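PDB 2OWN: putative Oleoyl-[acyl-carrier protein] thioesterase from Lactobacillus plantarum, which probably hydrolyses the thioester bond of oleoyl-acyl carrier protein, releasing free oleic acid from its carrier during fatty acid synthesis. Local coordinates for residues B[12-18]-B[79-85]; B[148-152]-B[204-208]; B[187-192]-B[236-240]. The contacts are given in a common frame with arbitrary orientation. Residue numbers count along the deposited sequence, not the author numbering.

Contact 1 (B[12-18]-B[79-85]); sequences YSEQHRI and DEVVTIA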
# COMPACT_ATOMS: atom_id res chain seq x y z
N TYR B 12 10.37 -20.97 -9.11
CA TYR B 12 10.36 -20.59 -7.69
C TYR B 12 8.95 -20.14 -7.35
O TYR B 12 8.42 -19.27 -8.06
CB TYR B 12 11.37 -19.47 -7.39
CG TYR B 12 11.37 -19.03 -5.93
CD1 TYR B 12 12.13 -19.73 -4.96
CD2 TYR B 12 10.60 -17.92 -5.49
CE1 TYR B 12 12.12 -19.34 -3.58
CE2 TYR B 12 10.58 -17.52 -4.11
CZ TYR B 12 11.35 -18.24 -3.17
OH TYR B 12 11.33 -17.86 -1.85
N SER B 13 8.38 -20.67 -6.25
CA SER B 13 7.02 -20.30 -5.79
C SER B 13 6.93 -20.05 -4.28
O SER B 13 7.74 -20.55 -3.50
CB SER B 13 5.95 -21.31 -6.20
OG SER B 13 6.07 -22.54 -5.52
N GLU B 14 5.92 -19.25 -3.91
CA GLU B 14 5.60 -18.92 -2.51
C GLU B 14 4.12 -18.58 -2.37
O GLU B 14 3.48 -18.17 -3.35
CB GLU B 14 6.46 -17.74 -2.00
CG GLU B 14 6.14 -16.34 -2.60
CD GLU B 14 7.09 -15.28 -2.10
OE1 GLU B 14 8.29 -15.45 -2.29
OE2 GLU B 14 6.63 -14.25 -1.56
N GLN B 15 3.61 -18.72 -1.15
CA GLN B 15 2.22 -18.41 -0.81
C GLN B 15 2.14 -16.98 -0.26
O GLN B 15 3.10 -16.49 0.36
CB GLN B 15 1.63 -19.42 0.18
CG GLN B 15 1.53 -20.84 -0.40
CD GLN B 15 0.97 -21.88 0.58
OE1 GLN B 15 0.25 -21.55 1.53
NE2 GLN B 15 1.30 -23.14 0.34
N HIS B 16 1.03 -16.31 -0.53
CA HIS B 16 0.77 -14.94 -0.05
C HIS B 16 -0.70 -14.77 0.30
O HIS B 16 -1.57 -15.05 -0.53
CB HIS B 16 1.18 -13.88 -1.09
CG HIS B 16 0.94 -12.48 -0.62
ND1 HIS B 16 1.83 -11.79 0.17
CD2 HIS B 16 -0.12 -11.65 -0.79
CE1 HIS B 16 1.34 -10.60 0.46
NE2 HIS B 16 0.15 -10.49 -0.11
N ARG B 17 -0.93 -14.25 1.50
CA ARG B 17 -2.25 -13.96 2.03
C ARG B 17 -2.54 -12.53 1.58
O ARG B 17 -1.83 -11.59 1.99
CB ARG B 17 -2.27 -14.16 3.55
CG ARG B 17 -3.53 -13.76 4.28
CD ARG B 17 -3.63 -12.27 4.61
NE ARG B 17 -4.85 -12.05 5.33
CZ ARG B 17 -5.00 -12.13 6.65
NH1 ARG B 17 -3.99 -12.42 7.51
NH2 ARG B 17 -6.21 -11.91 7.12
N ILE B 18 -3.62 -12.36 0.82
CA ILE B 18 -4.07 -11.04 0.33
C ILE B 18 -4.77 -10.36 1.51
O ILE B 18 -5.74 -10.91 2.05
CB ILE B 18 -5.04 -11.15 -0.86
CG1 ILE B 18 -4.39 -11.86 -2.06
CG2 ILE B 18 -5.57 -9.75 -1.31
CD1 ILE B 18 -3.27 -11.08 -2.76
N ASP B 79 -8.27 -11.88 1.84
CA ASP B 79 -8.04 -13.10 2.67
C ASP B 79 -7.81 -14.42 1.90
O ASP B 79 -7.75 -15.48 2.53
CB ASP B 79 -9.14 -13.24 3.75
CG ASP B 79 -9.27 -12.00 4.64
OD1 ASP B 79 -8.30 -11.23 4.73
OD2 ASP B 79 -10.34 -11.78 5.22
N GLU B 80 -7.59 -14.33 0.58
CA GLU B 80 -7.32 -15.50 -0.25
C GLU B 80 -5.81 -15.75 -0.14
O GLU B 80 -5.02 -14.79 -0.14
CB GLU B 80 -7.71 -15.26 -1.71
CG GLU B 80 -7.65 -16.51 -2.57
CD GLU B 80 -7.93 -16.27 -4.04
OE1 GLU B 80 -8.25 -15.14 -4.46
OE2 GLU B 80 -7.80 -17.25 -4.79
N VAL B 81 -5.43 -17.02 -0.03
CA VAL B 81 -4.03 -17.42 0.04
C VAL B 81 -3.71 -17.82 -1.40
O VAL B 81 -4.22 -18.85 -1.87
CB VAL B 81 -3.78 -18.55 1.06
CG1 VAL B 81 -2.32 -18.98 1.05
CG2 VAL B 81 -4.17 -18.08 2.45
N VAL B 82 -2.96 -16.97 -2.10
CA VAL B 82 -2.54 -17.20 -3.50
C VAL B 82 -1.10 -17.70 -3.55
O VAL B 82 -0.31 -17.38 -2.66
CB VAL B 82 -2.65 -15.94 -4.41
CG1 VAL B 82 -4.10 -15.49 -4.52
CG2 VAL B 82 -1.71 -14.77 -3.94
N THR B 83 -0.79 -18.47 -4.60
CA THR B 83 0.53 -19.02 -4.88
C THR B 83 1.11 -18.19 -6.03
O THR B 83 0.46 -18.09 -7.09
CB THR B 83 0.43 -20.52 -5.22
OG1 THR B 83 -0.08 -21.21 -4.07
CG2 THR B 83 1.79 -21.11 -5.59
N ILE B 84 2.28 -17.56 -5.81
CA ILE B 84 2.97 -16.74 -6.82
C ILE B 84 4.18 -17.56 -7.30
O ILE B 84 5.16 -17.70 -6.55
CB ILE B 84 3.46 -15.32 -6.35
CG1 ILE B 84 2.35 -14.50 -5.68
CG2 ILE B 84 4.07 -14.53 -7.53
CD1 ILE B 84 2.05 -14.85 -4.25
N ALA B 85 4.08 -18.11 -8.52
CA ALA B 85 5.16 -18.88 -9.17
C ALA B 85 5.88 -17.92 -10.12
O ALA B 85 5.22 -17.10 -10.76
CB ALA B 85 4.61 -20.07 -9.93

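Contact 2 (B[148-152]-B[204-208]); sequences RLPRP and HVDVR. With SO4 (sulfate ion), chain O.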
# COMPACT_ATOMS: atom_id res chain seq x y z
N ARG B 148 7.88 -10.49 -29.38
CA ARG B 148 7.46 -9.13 -29.00
C ARG B 148 6.17 -9.23 -28.18
O ARG B 148 5.22 -9.91 -28.59
CB ARG B 148 7.27 -8.22 -30.22
CG ARG B 148 7.42 -6.73 -29.91
CD ARG B 148 7.13 -5.83 -31.13
NE ARG B 148 5.70 -5.58 -31.36
CZ ARG B 148 5.17 -4.92 -32.40
NH1 ARG B 148 5.92 -4.39 -33.38
NH2 ARG B 148 3.83 -4.78 -32.46
N LEU B 149 6.13 -8.58 -27.01
CA LEU B 149 4.92 -8.59 -26.14
C LEU B 149 3.82 -7.71 -26.77
O LEU B 149 4.14 -6.85 -27.61
CB LEU B 149 5.22 -8.13 -24.70
CG LEU B 149 6.03 -9.03 -23.73
CD1 LEU B 149 7.41 -9.42 -24.23
CD2 LEU B 149 6.13 -8.31 -22.38
N PRO B 150 2.52 -7.92 -26.40
CA PRO B 150 1.44 -7.07 -26.94
C PRO B 150 1.66 -5.59 -26.59
O PRO B 150 1.84 -5.27 -25.42
CB PRO B 150 0.17 -7.63 -26.27
CG PRO B 150 0.52 -8.99 -25.88
CD PRO B 150 1.96 -8.96 -25.51
N ARG B 151 1.77 -4.74 -27.61
CA ARG B 151 2.01 -3.31 -27.42
C ARG B 151 0.76 -2.56 -26.94
O ARG B 151 -0.35 -2.92 -27.36
CB ARG B 151 2.48 -2.59 -28.70
CG ARG B 151 3.92 -2.78 -29.10
CD ARG B 151 4.18 -2.01 -30.39
NE ARG B 151 5.60 -1.93 -30.77
CZ ARG B 151 6.07 -1.37 -31.89
NH1 ARG B 151 5.26 -0.80 -32.81
NH2 ARG B 151 7.39 -1.36 -32.10
N PRO B 152 0.94 -1.52 -26.07
CA PRO B 152 -0.21 -0.69 -25.74
C PRO B 152 -0.56 0.21 -26.95
O PRO B 152 0.26 0.37 -27.88
CB PRO B 152 0.28 0.18 -24.55
CG PRO B 152 1.56 -0.38 -24.14
CD PRO B 152 2.13 -1.10 -25.30
N HIS B 204 -7.12 -7.68 -19.17
CA HIS B 204 -5.74 -7.61 -19.66
C HIS B 204 -5.10 -6.23 -19.42
O HIS B 204 -5.81 -5.23 -19.35
CB HIS B 204 -5.78 -7.92 -21.17
CG HIS B 204 -4.49 -8.45 -21.71
ND1 HIS B 204 -3.46 -7.65 -22.15
CD2 HIS B 204 -4.09 -9.73 -21.90
CE1 HIS B 204 -2.47 -8.42 -22.57
NE2 HIS B 204 -2.83 -9.68 -22.43
N VAL B 205 -3.77 -6.21 -19.26
CA VAL B 205 -2.98 -4.97 -19.06
C VAL B 205 -1.62 -5.05 -19.80
O VAL B 205 -0.93 -6.06 -19.67
CB VAL B 205 -2.68 -4.68 -17.55
CG1 VAL B 205 -1.94 -3.34 -17.39
CG2 VAL B 205 -3.96 -4.66 -16.69
N ASP B 206 -1.30 -4.01 -20.58
CA ASP B 206 -0.00 -3.84 -21.29
C ASP B 206 0.65 -2.61 -20.72
O ASP B 206 -0.04 -1.60 -20.61
CB ASP B 206 -0.16 -3.60 -22.77
CG ASP B 206 -0.75 -4.76 -23.50
OD1 ASP B 206 -0.53 -5.93 -23.10
OD2 ASP B 206 -1.36 -4.48 -24.54
N VAL B 207 1.94 -2.67 -20.39
CA VAL B 207 2.69 -1.52 -19.84
C VAL B 207 4.03 -1.36 -20.57
O VAL B 207 4.67 -2.36 -20.86
CB VAL B 207 2.98 -1.67 -18.32
CG1 VAL B 207 3.56 -0.37 -17.75
CG2 VAL B 207 1.73 -2.03 -17.54
N ARG B 208 4.40 -0.12 -20.87
CA ARG B 208 5.69 0.26 -21.48
C ARG B 208 6.25 1.39 -20.61
O ARG B 208 5.57 2.40 -20.46
CB ARG B 208 5.53 0.74 -22.92
CG ARG B 208 5.18 -0.34 -23.94
CD ARG B 208 6.35 -1.23 -24.23
NE ARG B 208 6.05 -2.23 -25.27
CZ ARG B 208 5.45 -3.42 -25.09
NH1 ARG B 208 5.02 -3.84 -23.89
NH2 ARG B 208 5.25 -4.21 -26.14
S SO4 O . 8.78 -3.32 -28.51
O1 SO4 O . 7.41 -3.79 -28.67
O2 SO4 O . 8.76 -2.09 -27.74
O3 SO4 O . 9.55 -4.35 -27.82
O4 SO4 O . 9.39 -3.09 -29.82
O HOH W 1 2.63 -6.02 -23.00

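Contact 3 (B[187-192]-B[236-240]); sequences WLVDTL and TSHLI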
# COMPACT_ATOMS: atom_id res chain seq x y z
N TRP B 187 -1.91 5.79 -9.97
CA TRP B 187 -2.22 6.97 -10.80
C TRP B 187 -3.09 6.59 -12.00
O TRP B 187 -4.08 7.26 -12.26
CB TRP B 187 -0.95 7.71 -11.30
CG TRP B 187 0.09 7.92 -10.25
CD1 TRP B 187 -0.13 8.23 -8.94
CD2 TRP B 187 1.51 7.91 -10.43
NE1 TRP B 187 1.05 8.35 -8.28
CE2 TRP B 187 2.09 8.18 -9.16
CE3 TRP B 187 2.35 7.69 -11.54
CZ2 TRP B 187 3.49 8.22 -8.96
CZ3 TRP B 187 3.77 7.74 -11.35
CH2 TRP B 187 4.32 8.01 -10.06
N LEU B 188 -2.68 5.53 -12.71
CA LEU B 188 -3.38 4.99 -13.91
C LEU B 188 -4.84 4.63 -13.65
O LEU B 188 -5.73 5.12 -14.35
CB LEU B 188 -2.66 3.75 -14.46
CG LEU B 188 -1.26 3.95 -15.08
CD1 LEU B 188 -0.45 2.64 -15.15
CD2 LEU B 188 -1.36 4.61 -16.45
N VAL B 189 -5.07 3.80 -12.63
CA VAL B 189 -6.42 3.33 -12.26
C VAL B 189 -7.27 4.47 -11.67
O VAL B 189 -8.43 4.59 -12.06
CB VAL B 189 -6.38 2.07 -11.33
CG1 VAL B 189 -7.79 1.62 -10.95
CG2 VAL B 189 -5.63 0.94 -12.04
N ASP B 190 -6.68 5.28 -10.78
CA ASP B 190 -7.39 6.44 -10.17
C ASP B 190 -7.80 7.53 -11.20
O ASP B 190 -8.70 8.32 -10.91
CB ASP B 190 -6.62 7.08 -9.01
CG ASP B 190 -7.42 8.16 -8.30
OD1 ASP B 190 -8.50 7.82 -7.77
OD2 ASP B 190 -7.00 9.33 -8.39
N THR B 191 -7.13 7.60 -12.38
CA THR B 191 -7.52 8.55 -13.47
C THR B 191 -8.99 8.30 -13.89
O THR B 191 -9.71 9.27 -14.16
CB THR B 191 -6.61 8.44 -14.73
OG1 THR B 191 -5.24 8.61 -14.35
CG2 THR B 191 -6.98 9.50 -15.80
N LEU B 192 -9.40 7.02 -13.89
CA LEU B 192 -10.76 6.61 -14.22
C LEU B 192 -11.67 6.87 -13.01
O LEU B 192 -11.22 6.68 -11.86
CB LEU B 192 -10.81 5.12 -14.59
CG LEU B 192 -9.97 4.67 -15.79
CD1 LEU B 192 -9.91 3.14 -15.86
CD2 LEU B 192 -10.48 5.27 -17.09
N THR B 236 -9.28 0.96 -22.10
CA THR B 236 -8.80 2.26 -21.59
C THR B 236 -7.33 2.39 -22.03
O THR B 236 -6.55 1.46 -21.86
CB THR B 236 -9.00 2.50 -20.08
OG1 THR B 236 -8.17 1.62 -19.32
CG2 THR B 236 -10.48 2.32 -19.69
N SER B 237 -7.00 3.53 -22.65
CA SER B 237 -5.67 3.88 -23.15
C SER B 237 -5.17 4.95 -22.19
O SER B 237 -5.84 5.97 -22.04
CB SER B 237 -5.76 4.43 -24.57
OG SER B 237 -4.49 4.85 -25.06
N HIS B 238 -4.01 4.72 -21.57
CA HIS B 238 -3.42 5.61 -20.57
C HIS B 238 -2.01 6.08 -20.94
O HIS B 238 -1.28 5.37 -21.64
CB HIS B 238 -3.29 4.89 -19.22
CG HIS B 238 -4.56 4.33 -18.68
ND1 HIS B 238 -5.21 4.89 -17.60
CD2 HIS B 238 -5.30 3.26 -19.04
CE1 HIS B 238 -6.30 4.19 -17.33
NE2 HIS B 238 -6.37 3.20 -18.19
N LEU B 239 -1.66 7.27 -20.42
CA LEU B 239 -0.34 7.90 -20.58
C LEU B 239 0.04 8.66 -19.30
O LEU B 239 -0.77 9.46 -18.82
CB LEU B 239 -0.30 8.86 -21.78
CG LEU B 239 0.99 9.69 -22.05
CD1 LEU B 239 2.21 8.80 -22.24
CD2 LEU B 239 0.81 10.59 -23.26
N ILE B 240 1.23 8.39 -18.76
CA ILE B 240 1.79 9.10 -17.60
C ILE B 240 2.98 9.87 -18.19
O ILE B 240 3.84 9.27 -18.86
CB ILE B 240 2.28 8.18 -16.47
CG1 ILE B 240 1.18 7.24 -15.96
CG2 ILE B 240 2.84 9.01 -15.29
CD1 ILE B 240 -0.03 7.93 -15.33
O HOH W 2 -3.97 7.34 -16.60

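Contact 1 (B[12-18]-B[79-85])
Residues 12-17 and 81-85 run side by side as antiparallel strands, their axes 4.5 Å apart at closest and their directions 149° from one another. Two hydrogen-bonded pairs set the register. Glu14 N reaches Ile84 O at 3.2 Å and Ile84 N returns to Glu14 O at 2.8 Å; His16 N meets Val82 O at 2.7 Å and Val82 N meets His16 O at 2.8 Å. Past the strand the register slips: Ile18 N bonds Glu80 O (3.0 Å), but Ile18 O accepts from Asp79 N (2.7 Å), not Glu80 N, ending the ladder. As in any β-ladder, side chains alternate. Glu14, His16, Val82 and Ile84 share one face, where His16 CB lies 3.4 Å from Ile84 CD1, while Ser13, Gln15, Arg17, Val81, Thr83 and Ala85 occupy the other. Arg17 NH2 forms a salt bridge with Asp79 OD1 at 3.2 Å and another with Asp44 of the second subunit, which places this sheet edge at the dimer interface. Helix 31-48, the long helix around which a hot-dog sheet wraps, packs on the first face through Leu40 and Ala41, touching Glu14 and Ile84 respectively; strand 95-103 pairs with strand 81-91 and so continues the sheet beyond it.

Contact 2 (B[148-152]-B[204-208])
His204 opens the contact with a light touch, its CE1 lying 4.5 Å from Pro150 CG. Val205 turns to the other face, onto Phe185 of helix 184-191. Asp206 points toward the loop again: its CB packs 3.9 Å from Pro152 CG, and its OD1 lies 3.7 Å from Pro150 CB. Val207 again faces Phe185. This alternation suits a hot-dog domain, whose sheet curls around a helix on one side; here the proline-rich residues 149-152 run across the opposite face at nearly a right angle (89°, end to end) to 204-208. Arg208 makes the most intimate approach. One face of its guanidinium lies against Pro152 CD and Arg151 CA, while NH2 gives a weak hydrogen bond to Leu149 O (3.2 Å). Water 1 lies 2.7 Å from Pro150 O and weakly accepts from Arg208 NH1 at 3.4 Å. A sulfate ion, probably from the crystallisation liquor, accepts weak bonds at O1 from Arg208 NH2 (3.4 Å) and Arg151 NE (3.3 Å), and a hydrogen bond from Gln67.

Contact 3 (B[187-192]-B[236-240])
This is a buried helix-on-sheet contact, in which the last turn of helix 184-191 rests on strand 233-241 in the C-terminal part of the chain. The axes of 187-191 and 236-240 approach to 9.2 Å and their directions differ by 129°, leaving room for one layer of side chains. Leu188 CD2 fits 3.4 Å from His238 CB and 3.7 Å from Ile240 CG1, while Trp187 CE3 meets Ile240 CG2 at 4.0 Å. A helix held against a curled antiparallel sheet is the hot-dog arrangement, here the second in the chain; alternate strand residues Thr236, His238 and Ile240 face the helix. Past its end, Leu192 CD2 touches Thr236 CG2 at 3.9 Å, and Leu192 CG abuts the edge of the His238 ring, 4.0 Å from CE1. The imidazole is held from two sides: NE2 shares a 2.6 Å hydrogen bond with Thr236 OG1, and ND1 lies 2.9 Å from water 2, which donates to Thr191 OG1, also at 2.9 Å. Trp187 stacks on Tyr166 and packs against Arg169 of the second subunit.

Acyl-ACP thioesterases of this family illustrate how two hot-dog repeats in one chain can share a continuous curled sheet, and the three contacts sample both halves of it. Contact 1 belongs to the N-terminal repeat and closes along the chain before the others open. Contacts 2 and 3 alternate their segments, so the loop 148-152 and helix 184-191 both precede the strands 200-209 and 233-241 that they meet. Their centres lie about 14 Å apart, on strands bridged by strand 246-256, whereas contact 1 is about 24 and 27 Å from them, centre to centre. Strand 200-209 pairs with strand 61-72 and thereby joins the repeats. Contacts 1 and 3 both touch the second subunit, so each repeat takes part in the dimer.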